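Side-chain contacts in protein virB8 (Agrobacterium tumefaciens, PDB 2CC3), which probably helps direct T-DNA transfer to plant cells as an inner-membrane component of the type IV secretion system, represented here by its periplasmic domain: residues 6-9 against 10-14; 29-32 against 33-37; 50-54 against 55-59. All coordinates share one frame; numbering follows the deposited sequence.

Interaction 1: 6-9 against 10-14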
ATOM      1  N   GLN A   6       7.889   4.996 -17.770  1.00 13.20           N
ATOM      2  CA  GLN A   6       6.900   4.915 -16.714  1.00 13.93           C
ATOM      3  C   GLN A   6       6.274   3.527 -16.613  1.00 14.21           C
ATOM      4  O   GLN A   6       5.967   3.079 -15.506  1.00 15.76           O
ATOM      5  CB  GLN A   6       5.825   6.010 -16.781  1.00 14.71           C
ATOM      6  CG  GLN A   6       5.058   6.124 -15.420  1.00 14.59           C
ATOM      7  CD  GLN A   6       4.118   7.288 -15.349  1.00 13.29           C
ATOM      8  OE1 GLN A   6       4.534   8.438 -15.228  1.00 18.69           O
ATOM      9  NE2 GLN A   6       2.852   7.003 -15.428  1.00  9.76           N
ATOM     10  N   GLU A   7       6.126   2.840 -17.743  1.00 15.03           N
ATOM     11  CA  GLU A   7       5.597   1.462 -17.789  1.00 17.27           C
ATOM     12  C   GLU A   7       6.446   0.515 -16.965  1.00 14.90           C
ATOM     13  O   GLU A   7       5.918  -0.247 -16.172  1.00 13.59           O
ATOM     14  CB  GLU A   7       5.471   0.958 -19.245  1.00 21.35           C
ATOM     15  CG  GLU A   7       5.528  -0.574 -19.439  1.00 25.81           C
ATOM     16  CD  GLU A   7       4.387  -1.349 -18.764  1.00 29.20           C
ATOM     17  OE1 GLU A   7       3.529  -0.742 -18.085  1.00 31.21           O
ATOM     18  OE2 GLU A   7       4.354  -2.591 -18.907  1.00 27.57           O
ATOM     19  N   GLU A   8       7.758   0.601 -17.156  1.00 15.07           N
ATOM     20  CA  GLU A   8       8.746  -0.140 -16.389  1.00 17.75           C
ATOM     21  C   GLU A   8       8.755   0.285 -14.916  1.00 14.46           C
ATOM     22  O   GLU A   8       8.891  -0.556 -14.032  1.00 15.52           O
ATOM     23  CB  GLU A   8      10.099  -0.075 -17.136  1.00 21.03           C
ATOM     24  CG  GLU A   8      11.420   0.066 -16.392  1.00 25.08           C
ATOM     25  CD  GLU A   8      12.545   0.513 -17.367  1.00 26.88           C
ATOM     26  OE1 GLU A   8      12.212   1.042 -18.457  1.00 26.19           O
ATOM     27  OE2 GLU A   8      13.754   0.348 -17.055  1.00 30.29           O
ATOM     28  N   ALA A   9       8.528   1.571 -14.639  1.00 15.15           N
ATOM     29  CA  ALA A   9       8.420   2.029 -13.233  1.00  8.83           C
ATOM     30  C   ALA A   9       7.195   1.437 -12.545  1.00  6.12           C
ATOM     31  O   ALA A   9       7.277   0.930 -11.417  1.00  6.56           O
ATOM     32  CB  ALA A   9       8.418   3.565 -13.131  1.00  8.67           C
ATOM     33  N   VAL A  10       6.062   1.505 -13.232  1.00  4.49           N
ATOM     34  CA  VAL A  10       4.820   0.906 -12.768  1.00  3.76           C
ATOM     35  C   VAL A  10       4.927  -0.605 -12.523  1.00  2.17           C
ATOM     36  O   VAL A  10       4.433  -1.102 -11.503  1.00  5.77           O
ATOM     37  CB  VAL A  10       3.662   1.286 -13.720  1.00  3.60           C
ATOM     38  CG1 VAL A  10       2.322   0.695 -13.252  1.00  8.09           C
ATOM     39  CG2 VAL A  10       3.549   2.811 -13.768  1.00  3.46           C
ATOM     40  N   VAL A  11       5.546  -1.336 -13.444  1.00  2.39           N
ATOM     41  CA  VAL A  11       5.813  -2.772 -13.228  1.00  3.12           C
ATOM     42  C   VAL A  11       6.500  -3.033 -11.903  1.00  4.60           C
ATOM     43  O   VAL A  11       5.988  -3.808 -11.068  1.00  4.76           O
ATOM     44  CB  VAL A  11       6.666  -3.379 -14.350  1.00  7.26           C
ATOM     45  CG1 VAL A  11       7.024  -4.819 -14.026  1.00  9.86           C
ATOM     46  CG2 VAL A  11       5.887  -3.363 -15.695  1.00  6.69           C
ATOM     47  N   ASN A  12       7.644  -2.360 -11.702  1.00  8.30           N
ATOM     48  CA  ASN A  12       8.537  -2.637 -10.573  1.00  6.30           C
ATOM     49  C   ASN A  12       7.884  -2.340  -9.253  1.00  6.36           C
ATOM     50  O   ASN A  12       8.046  -3.086  -8.266  1.00  6.42           O
ATOM     51  CB  ASN A  12       9.853  -1.847 -10.679  1.00 11.26           C
ATOM     52  CG  ASN A  12      10.703  -2.253 -11.871  1.00 12.03           C
ATOM     53  OD1 ASN A  12      10.514  -3.296 -12.485  1.00  7.65           O
ATOM     54  ND2 ASN A  12      11.638  -1.398 -12.213  1.00 13.03           N
ATOM     55  N   ALA A  13       7.151  -1.225  -9.242  1.00  7.62           N
ATOM     56  CA  ALA A  13       6.345  -0.817  -8.125  1.00  2.26           C
ATOM     57  C   ALA A  13       5.217  -1.806  -7.820  1.00  2.00           C
ATOM     58  O   ALA A  13       4.985  -2.132  -6.650  1.00  4.80           O
ATOM     59  CB  ALA A  13       5.807   0.632  -8.339  1.00  2.00           C
ATOM     60  N   SER A  14       4.492  -2.272  -8.828  1.00  2.89           N
ATOM     61  CA  SER A  14       3.312  -3.159  -8.537  1.00  6.10           C
ATOM     62  C   SER A  14       3.789  -4.562  -8.068  1.00  3.72           C
ATOM     63  O   SER A  14       3.175  -5.186  -7.197  1.00  4.18           O
ATOM     64  CB  SER A  14       2.340  -3.314  -9.728  1.00  8.91           C
ATOM     65  OG  SER A  14       1.967  -2.100 -10.381  1.00  4.25           O
TER
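Val10 and Val11 each set a methyl group against the side chain one helical turn earlier, on Gln6 and Glu7. In the apolar part of the contact, Val10 CG2 lies 4.0 Å from Gln6 CG, the two chains crossing at a slant rather than running alongside. With CG1 of Val10 opposite the backbone N (chi1 -179°), CG2 is turned back along the helix and also comes tightly against the main chain, 3.0 Å from Gln6 O. Glu7 meets Val11 differently: its chain folds at chi2, and the carboxylate oxygen OE2 rests 3.6 Å from Val11 CG2. The other carboxylate oxygen, OE1, forms a salt bridge with Lys114, so one oxygen of the acid touches a methyl group while its twin is paired with a base.

Main-chain bonding is regularly alpha-helical. The shortest rung runs from Val10 N to Gln6 O at 2.8 Å and is nearly straight at the hydrogen (170°); the longest, from Asn12 N to Glu8 O, measures 3.2 Å. Ser14 adds a side-chain bond, OG to Val10 O at 2.9 Å. This hydroxyl and the amide N of Ser14 sit one on each side of the carbonyl plane, so one oxygen takes two donors.

Asn12 makes a polar approach without a bond: its CG lies 3.3 Å from Glu8 O, but ND2 is badly angled toward that oxygen. Its OD1 is instead hydrogen-bonded to Gln86 of strand 85-96.

The chemistry thus divides by direction. Glu7 and Asn12 bond Lys114 and Gln86, both on strands of the same chain, whereas Val10 packs on Val10 of the second subunit and Gln6 on Glu7 of that subunit, which implies a homodimer contact here of mixed character, valine beside glutamine and glutamate.

Interaction 2: 29-32 against 33-37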
ATOM      1  N   THR A  29      -3.381  -5.788   9.165  1.00 18.78           N
ATOM      2  CA  THR A  29      -3.368  -5.619   7.701  1.00 16.01           C
ATOM      3  C   THR A  29      -3.637  -6.924   6.976  1.00 17.49           C
ATOM      4  O   THR A  29      -3.620  -6.975   5.743  1.00 20.07           O
ATOM      5  CB  THR A  29      -2.015  -5.117   7.206  1.00 17.79           C
ATOM      6  OG1 THR A  29      -1.007  -6.081   7.524  1.00 19.62           O
ATOM      7  CG2 THR A  29      -1.656  -3.772   7.821  1.00 19.92           C
ATOM      8  N   ALA A  30      -3.878  -7.980   7.745  1.00 17.34           N
ATOM      9  CA  ALA A  30      -4.030  -9.327   7.191  1.00 16.62           C
ATOM     10  C   ALA A  30      -5.104  -9.425   6.091  1.00 17.02           C
ATOM     11  O   ALA A  30      -4.861 -10.029   5.026  1.00 14.49           O
ATOM     12  CB  ALA A  30      -4.261 -10.342   8.331  1.00 13.59           C
ATOM     13  N   GLN A  31      -6.278  -8.832   6.346  1.00 17.61           N
ATOM     14  CA  GLN A  31      -7.394  -8.848   5.405  1.00 16.56           C
ATOM     15  C   GLN A  31      -7.171  -7.935   4.190  1.00 16.62           C
ATOM     16  O   GLN A  31      -7.446  -8.307   3.038  1.00 19.29           O
ATOM     17  CB  GLN A  31      -8.673  -8.408   6.116  1.00 24.21           C
ATOM     18  CG  GLN A  31      -9.965  -8.875   5.418  1.00 28.02           C
ATOM     19  CD  GLN A  31     -10.366 -10.254   5.895  1.00 31.13           C
ATOM     20  OE1 GLN A  31     -10.815 -10.414   7.036  1.00 32.88           O
ATOM     21  NE2 GLN A  31     -10.179 -11.264   5.043  1.00 31.52           N
ATOM     22  N   TYR A  32      -6.735  -6.713   4.464  1.00 16.37           N
ATOM     23  CA  TYR A  32      -6.351  -5.794   3.423  1.00 16.77           C
ATOM     24  C   TYR A  32      -5.296  -6.430   2.491  1.00 13.12           C
ATOM     25  O   TYR A  32      -5.458  -6.434   1.283  1.00 13.75           O
ATOM     26  CB  TYR A  32      -5.855  -4.464   4.020  1.00 19.80           C
ATOM     27  CG  TYR A  32      -5.117  -3.611   3.000  1.00 23.32           C
ATOM     28  CD1 TYR A  32      -5.766  -3.136   1.861  1.00 21.02           C
ATOM     29  CD2 TYR A  32      -3.749  -3.318   3.150  1.00 27.01           C
ATOM     30  CE1 TYR A  32      -5.095  -2.408   0.922  1.00 22.00           C
ATOM     31  CE2 TYR A  32      -3.067  -2.552   2.201  1.00 23.03           C
ATOM     32  CZ  TYR A  32      -3.745  -2.115   1.092  1.00 23.39           C
ATOM     33  OH  TYR A  32      -3.093  -1.354   0.143  1.00 24.45           O
ATOM     34  N   ALA A  33      -4.220  -6.972   3.045  1.00 14.00           N
ATOM     35  CA  ALA A  33      -3.175  -7.544   2.185  1.00 11.24           C
ATOM     36  C   ALA A  33      -3.683  -8.774   1.396  1.00  8.27           C
ATOM     37  O   ALA A  33      -3.467  -8.870   0.196  1.00  9.56           O
ATOM     38  CB  ALA A  33      -1.931  -7.843   2.985  1.00  9.42           C
ATOM     39  N   TYR A  34      -4.410  -9.657   2.068  1.00 10.60           N
ATOM     40  CA  TYR A  34      -4.990 -10.872   1.469  1.00 12.17           C
ATOM     41  C   TYR A  34      -5.863 -10.591   0.243  1.00 12.22           C
ATOM     42  O   TYR A  34      -5.797 -11.316  -0.750  1.00 13.62           O
ATOM     43  CB  TYR A  34      -5.776 -11.645   2.545  1.00 14.02           C
ATOM     44  CG  TYR A  34      -6.504 -12.876   2.045  1.00 13.23           C
ATOM     45  CD1 TYR A  34      -5.904 -14.134   2.116  1.00 14.59           C
ATOM     46  CD2 TYR A  34      -7.780 -12.787   1.501  1.00 12.08           C
ATOM     47  CE1 TYR A  34      -6.543 -15.268   1.673  1.00 14.68           C
ATOM     48  CE2 TYR A  34      -8.427 -13.914   1.038  1.00 14.15           C
ATOM     49  CZ  TYR A  34      -7.803 -15.159   1.137  1.00 16.22           C
ATOM     50  OH  TYR A  34      -8.431 -16.305   0.705  1.00 18.44           O
ATOM     51  N   ASP A  35      -6.687  -9.545   0.306  1.00 13.89           N
ATOM     52  CA  ASP A  35      -7.551  -9.208  -0.824  1.00 11.70           C
ATOM     53  C   ASP A  35      -6.799  -8.621  -2.031  1.00 10.19           C
ATOM     54  O   ASP A  35      -7.082  -8.980  -3.182  1.00  8.48           O
ATOM     55  CB  ASP A  35      -8.674  -8.248  -0.403  1.00 15.95           C
ATOM     56  CG  ASP A  35      -9.526  -8.791   0.726  1.00 20.50           C
ATOM     57  OD1 ASP A  35      -9.903  -9.993   0.701  1.00 20.40           O
ATOM     58  OD2 ASP A  35      -9.829  -7.996   1.648  1.00 21.02           O
ATOM     59  N   LEU A  36      -5.891  -7.673  -1.780  1.00 10.34           N
ATOM     60  CA  LEU A  36      -5.023  -7.158  -2.842  1.00  9.61           C
ATOM     61  C   LEU A  36      -4.148  -8.276  -3.460  1.00  6.96           C
ATOM     62  O   LEU A  36      -4.091  -8.408  -4.654  1.00  5.28           O
ATOM     63  CB  LEU A  36      -4.159  -5.967  -2.355  1.00 16.45           C
ATOM     64  CG  LEU A  36      -4.586  -4.483  -2.493  1.00 15.42           C
ATOM     65  CD1 LEU A  36      -3.369  -3.562  -2.488  1.00 14.49           C
ATOM     66  CD2 LEU A  36      -5.412  -4.201  -3.754  1.00 18.83           C
ATOM     67  N   VAL A  37      -3.494  -9.090  -2.635  1.00  8.68           N
ATOM     68  CA  VAL A  37      -2.693 -10.201  -3.150  1.00  9.75           C
ATOM     69  C   VAL A  37      -3.542 -11.121  -4.033  1.00  9.90           C
ATOM     70  O   VAL A  37      -3.144 -11.429  -5.149  1.00 11.84           O
ATOM     71  CB  VAL A  37      -2.009 -11.035  -2.019  1.00  7.42           C
ATOM     72  CG1 VAL A  37      -1.458 -12.321  -2.597  1.00  2.00           C
ATOM     73  CG2 VAL A  37      -0.879 -10.215  -1.358  1.00  8.51           C
TER
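Tyr32 meets Leu36 one turn further along the helix, the phenol end of its ring reaching the methyl CD1: Tyr32 CZ is 3.9 Å and Tyr32 OH 3.4 Å from Leu36 CD1. The same hydroxyl is hydrogen-bonded to a bound 2-methyl-2,4-pentanediol, probably from the crystallisation liquor. The two side chains slant across each other, with CG of Tyr32 opposite the backbone N (chi1 165°), which points the ring toward the next turn.

Gln31 and Asp35 form the neighbouring pair. Their amide and carboxylate planes are almost parallel, 12° apart, yet no side-chain bond joins them; the link is Asp35 N to Gln31 O at 3.1 Å. Asp35 OD2 also lies 2.8 Å from Gln31 O, a meeting of two acceptors that probably costs some electrostatic energy. Its other oxygen, OD1, lies in the plane of the Tyr34 ring, at the ring edge. Ala33 N donates to Thr29 O over 2.8 Å.

Leu36 and Tyr32 both pack on Leu21 of helix 6-23, and the Tyr32 ring makes a cation-pi contact with Arg20 of the second subunit. Tyr34 packs on Phe53 of helix 43-53 and bonds Asn54 just past it. Helix 30-39 thus touches both of these helices.

Interaction 3: 50-54 against 55-59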
ATOM      1  N   GLN A  50      -3.716 -18.523  -1.023  1.00  6.60           N
ATOM      2  CA  GLN A  50      -4.850 -18.661  -0.118  1.00  8.53           C
ATOM      3  C   GLN A  50      -4.794 -19.898   0.772  1.00 11.58           C
ATOM      4  O   GLN A  50      -5.163 -19.824   1.956  1.00 11.64           O
ATOM      5  CB  GLN A  50      -6.171 -18.591  -0.893  1.00 11.96           C
ATOM      6  CG  GLN A  50      -6.460 -17.187  -1.431  1.00 14.34           C
ATOM      7  CD  GLN A  50      -7.807 -17.036  -2.128  1.00 14.05           C
ATOM      8  OE1 GLN A  50      -8.378 -17.997  -2.624  1.00 15.51           O
ATOM      9  NE2 GLN A  50      -8.300 -15.795  -2.194  1.00 16.20           N
ATOM     10  N   GLN A  51      -4.315 -21.015   0.216  1.00 15.95           N
ATOM     11  CA  GLN A  51      -4.190 -22.265   0.959  1.00 17.21           C
ATOM     12  C   GLN A  51      -3.084 -22.180   2.012  1.00 17.07           C
ATOM     13  O   GLN A  51      -3.166 -22.806   3.067  1.00 14.45           O
ATOM     14  CB  GLN A  51      -3.933 -23.434  -0.001  1.00 24.82           C
ATOM     15  CG  GLN A  51      -4.629 -24.738   0.409  1.00 29.80           C
ATOM     16  CD  GLN A  51      -3.949 -25.419   1.587  1.00 32.41           C
ATOM     17  OE1 GLN A  51      -2.717 -25.372   1.725  1.00 34.06           O
ATOM     18  NE2 GLN A  51      -4.747 -26.054   2.444  1.00 29.50           N
ATOM     19  N   PHE A  52      -2.052 -21.401   1.709  1.00 16.88           N
ATOM     20  CA  PHE A  52      -0.992 -21.146   2.664  1.00 19.12           C
ATOM     21  C   PHE A  52      -1.455 -20.196   3.787  1.00 18.39           C
ATOM     22  O   PHE A  52      -1.338 -20.503   4.980  1.00 18.12           O
ATOM     23  CB  PHE A  52       0.267 -20.601   1.971  1.00 20.05           C
ATOM     24  CG  PHE A  52       1.233 -19.998   2.930  1.00 22.39           C
ATOM     25  CD1 PHE A  52       1.901 -20.804   3.845  1.00 21.64           C
ATOM     26  CD2 PHE A  52       1.406 -18.618   2.993  1.00 23.66           C
ATOM     27  CE1 PHE A  52       2.745 -20.258   4.769  1.00 22.70           C
ATOM     28  CE2 PHE A  52       2.270 -18.060   3.931  1.00 23.58           C
ATOM     29  CZ  PHE A  52       2.939 -18.879   4.810  1.00 21.74           C
ATOM     30  N   PHE A  53      -2.006 -19.062   3.391  1.00 15.18           N
ATOM     31  CA  PHE A  53      -2.445 -18.042   4.331  1.00 15.57           C
ATOM     32  C   PHE A  53      -3.632 -18.427   5.224  1.00 16.46           C
ATOM     33  O   PHE A  53      -3.636 -18.081   6.420  1.00 16.39           O
ATOM     34  CB  PHE A  53      -2.787 -16.754   3.583  1.00 15.63           C
ATOM     35  CG  PHE A  53      -2.668 -15.535   4.425  1.00 17.32           C
ATOM     36  CD1 PHE A  53      -1.417 -15.031   4.760  1.00 14.18           C
ATOM     37  CD2 PHE A  53      -3.799 -14.897   4.899  1.00 17.95           C
ATOM     38  CE1 PHE A  53      -1.302 -13.917   5.540  1.00 18.00           C
ATOM     39  CE2 PHE A  53      -3.693 -13.772   5.686  1.00 16.89           C
ATOM     40  CZ  PHE A  53      -2.449 -13.282   6.014  1.00 18.40           C
ATOM     41  N   ASN A  54      -4.638 -19.101   4.657  1.00 17.48           N
ATOM     42  CA  ASN A  54      -5.868 -19.364   5.423  1.00 19.98           C
ATOM     43  C   ASN A  54      -5.729 -20.424   6.521  1.00 21.51           C
ATOM     44  O   ASN A  54      -4.866 -21.304   6.439  1.00 15.71           O
ATOM     45  CB  ASN A  54      -7.048 -19.680   4.487  1.00 17.26           C
ATOM     46  CG  ASN A  54      -7.556 -18.445   3.767  1.00 15.95           C
ATOM     47  OD1 ASN A  54      -7.595 -17.351   4.337  1.00 17.78           O
ATOM     48  ND2 ASN A  54      -7.941 -18.608   2.518  1.00 17.15           N
ATOM     49  N   TYR A  55      -6.557 -20.293   7.563  1.00 24.54           N
ATOM     50  CA  TYR A  55      -6.853 -21.400   8.480  1.00 28.98           C
ATOM     51  C   TYR A  55      -7.506 -22.511   7.654  1.00 29.60           C
ATOM     52  O   TYR A  55      -8.322 -22.218   6.781  1.00 31.41           O
ATOM     53  CB  TYR A  55      -7.826 -20.963   9.585  1.00 30.38           C
ATOM     54  CG  TYR A  55      -7.486 -19.664  10.294  1.00 31.70           C
ATOM     55  CD1 TYR A  55      -6.331 -19.549  11.066  1.00 33.97           C
ATOM     56  CD2 TYR A  55      -8.337 -18.555  10.219  1.00 29.70           C
ATOM     57  CE1 TYR A  55      -6.022 -18.349  11.726  1.00 32.52           C
ATOM     58  CE2 TYR A  55      -8.030 -17.354  10.868  1.00 28.63           C
ATOM     59  CZ  TYR A  55      -6.878 -17.261  11.622  1.00 30.22           C
ATOM     60  OH  TYR A  55      -6.559 -16.090  12.289  1.00 31.20           O
ATOM     61  N   PRO A  56      -7.200 -23.792   7.959  1.00 30.93           N
ATOM     62  CA  PRO A  56      -6.509 -24.289   9.150  1.00 30.44           C
ATOM     63  C   PRO A  56      -5.009 -24.566   9.007  1.00 30.66           C
ATOM     64  O   PRO A  56      -4.467 -25.329   9.809  1.00 32.59           O
ATOM     65  CB  PRO A  56      -7.241 -25.605   9.434  1.00 29.36           C
ATOM     66  CG  PRO A  56      -7.763 -26.065   8.079  1.00 30.14           C
ATOM     67  CD  PRO A  56      -7.598 -24.911   7.091  1.00 29.28           C
ATOM     68  N   ASN A  57      -4.345 -23.955   8.022  1.00 27.90           N
ATOM     69  CA  ASN A  57      -2.908 -24.165   7.823  1.00 24.28           C
ATOM     70  C   ASN A  57      -2.081 -23.823   9.065  1.00 24.53           C
ATOM     71  O   ASN A  57      -1.914 -22.637   9.370  1.00 20.80           O
ATOM     72  CB  ASN A  57      -2.381 -23.360   6.627  1.00 21.45           C
ATOM     73  CG  ASN A  57      -0.953 -23.743   6.258  1.00 21.99           C
ATOM     74  OD1 ASN A  57      -0.588 -24.924   6.317  1.00 21.87           O
ATOM     75  ND2 ASN A  57      -0.133 -22.750   5.891  1.00 17.31           N
ATOM     76  N   PRO A  58      -1.528 -24.860   9.753  1.00 24.79           N
ATOM     77  CA  PRO A  58      -0.827 -24.698  11.037  1.00 23.54           C
ATOM     78  C   PRO A  58       0.457 -23.875  10.910  1.00 22.79           C
ATOM     79  O   PRO A  58       0.991 -23.423  11.922  1.00 24.06           O
ATOM     80  CB  PRO A  58      -0.491 -26.133  11.438  1.00 24.87           C
ATOM     81  CG  PRO A  58      -0.446 -26.876  10.146  1.00 27.05           C
ATOM     82  CD  PRO A  58      -1.517 -26.267   9.306  1.00 24.65           C
ATOM     83  N   THR A  59       0.940 -23.698   9.677  1.00 23.10           N
ATOM     84  CA  THR A  59       2.143 -22.901   9.397  1.00 23.62           C
ATOM     85  C   THR A  59       1.850 -21.493   8.837  1.00 21.20           C
ATOM     86  O   THR A  59       2.774 -20.722   8.535  1.00 19.85           O
ATOM     87  CB  THR A  59       3.168 -23.640   8.464  1.00 26.00           C
ATOM     88  OG1 THR A  59       2.553 -23.957   7.217  1.00 31.05           O
ATOM     89  CG2 THR A  59       3.665 -24.929   9.089  1.00 26.68           C
TER
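Asn57 reaches back from the loop to the end of helix 43-53 and bonds the carbonyl of Phe52 with its side-chain amide. The distance from Asn57 ND2 to Phe52 O is 2.7 Å, and the donor lies in the carbonyl plane on a lone pair of that oxygen, although the N-H is somewhat bent (150°). CG of Asn57 opposite its backbone N (chi1 -170°) carries the amide toward the helix. There ND2 also comes within 3.5 Å of Phe52 CD1, the ring and amide planes standing 66° apart. The same ND2 makes a second, weak bond to Thr59 OG1 at 3.2 Å, so one nitrogen links the helix end to the far side of the loop.

Asn57 is held through its main chain as well: Asn57 N donates to Asn54 O over 3.1 Å, again in the carbonyl plane and on a lone pair. Further back, Gln50 O receives Asn54 N at 2.8 Å, the last helical rung among these residues. The terminal carbonyl of Phe53 is satisfied from the end of the loop and the start of helix 61-64, by Ser60 OG and Gln62 NE2. Asn54 ND2 lies close to Gln50 O but at a poor angle; its bond is to Tyr34.

Phe52 adds a looser contact, its CE1 atom lying 3.8 Å from Thr59 O. Tyr55 packs on Gln62 and Val63 of helix 61-64.

The bond from Asn57 N to Asn54 O closes a four-residue turn with a cis peptide before Pro56, its third residue. Together with the backbone angles of Tyr55 and Pro56, this identifies a type VIa beta turn, here placed directly after a helix whose Phe52 and Phe53 carbonyls accept hydrogen bonds from side chains further along the same chain.

The three contacts follow one another along the chain and differ in burial. Interactions 1 and 2 are partly buried; the first lies on helix 6-23 and the second almost entirely on helix 30-39, and both also meet the second subunit. Interaction 3 is a surface contact at the exit of helix 43-53, touched by no other chain of the assembly. Main-chain rungs and aliphatic or aromatic contact dominate the first two, whereas amide-to-carbonyl bonds carry the third. Interactions 2 and 3 touch directly, partly through Tyr34 CD1 packing on Phe53 CD2 at 3.6 Å. Interaction 1 stands apart, its centre about 30 Å from that of interaction 3, on the opposite side of the chain's centre.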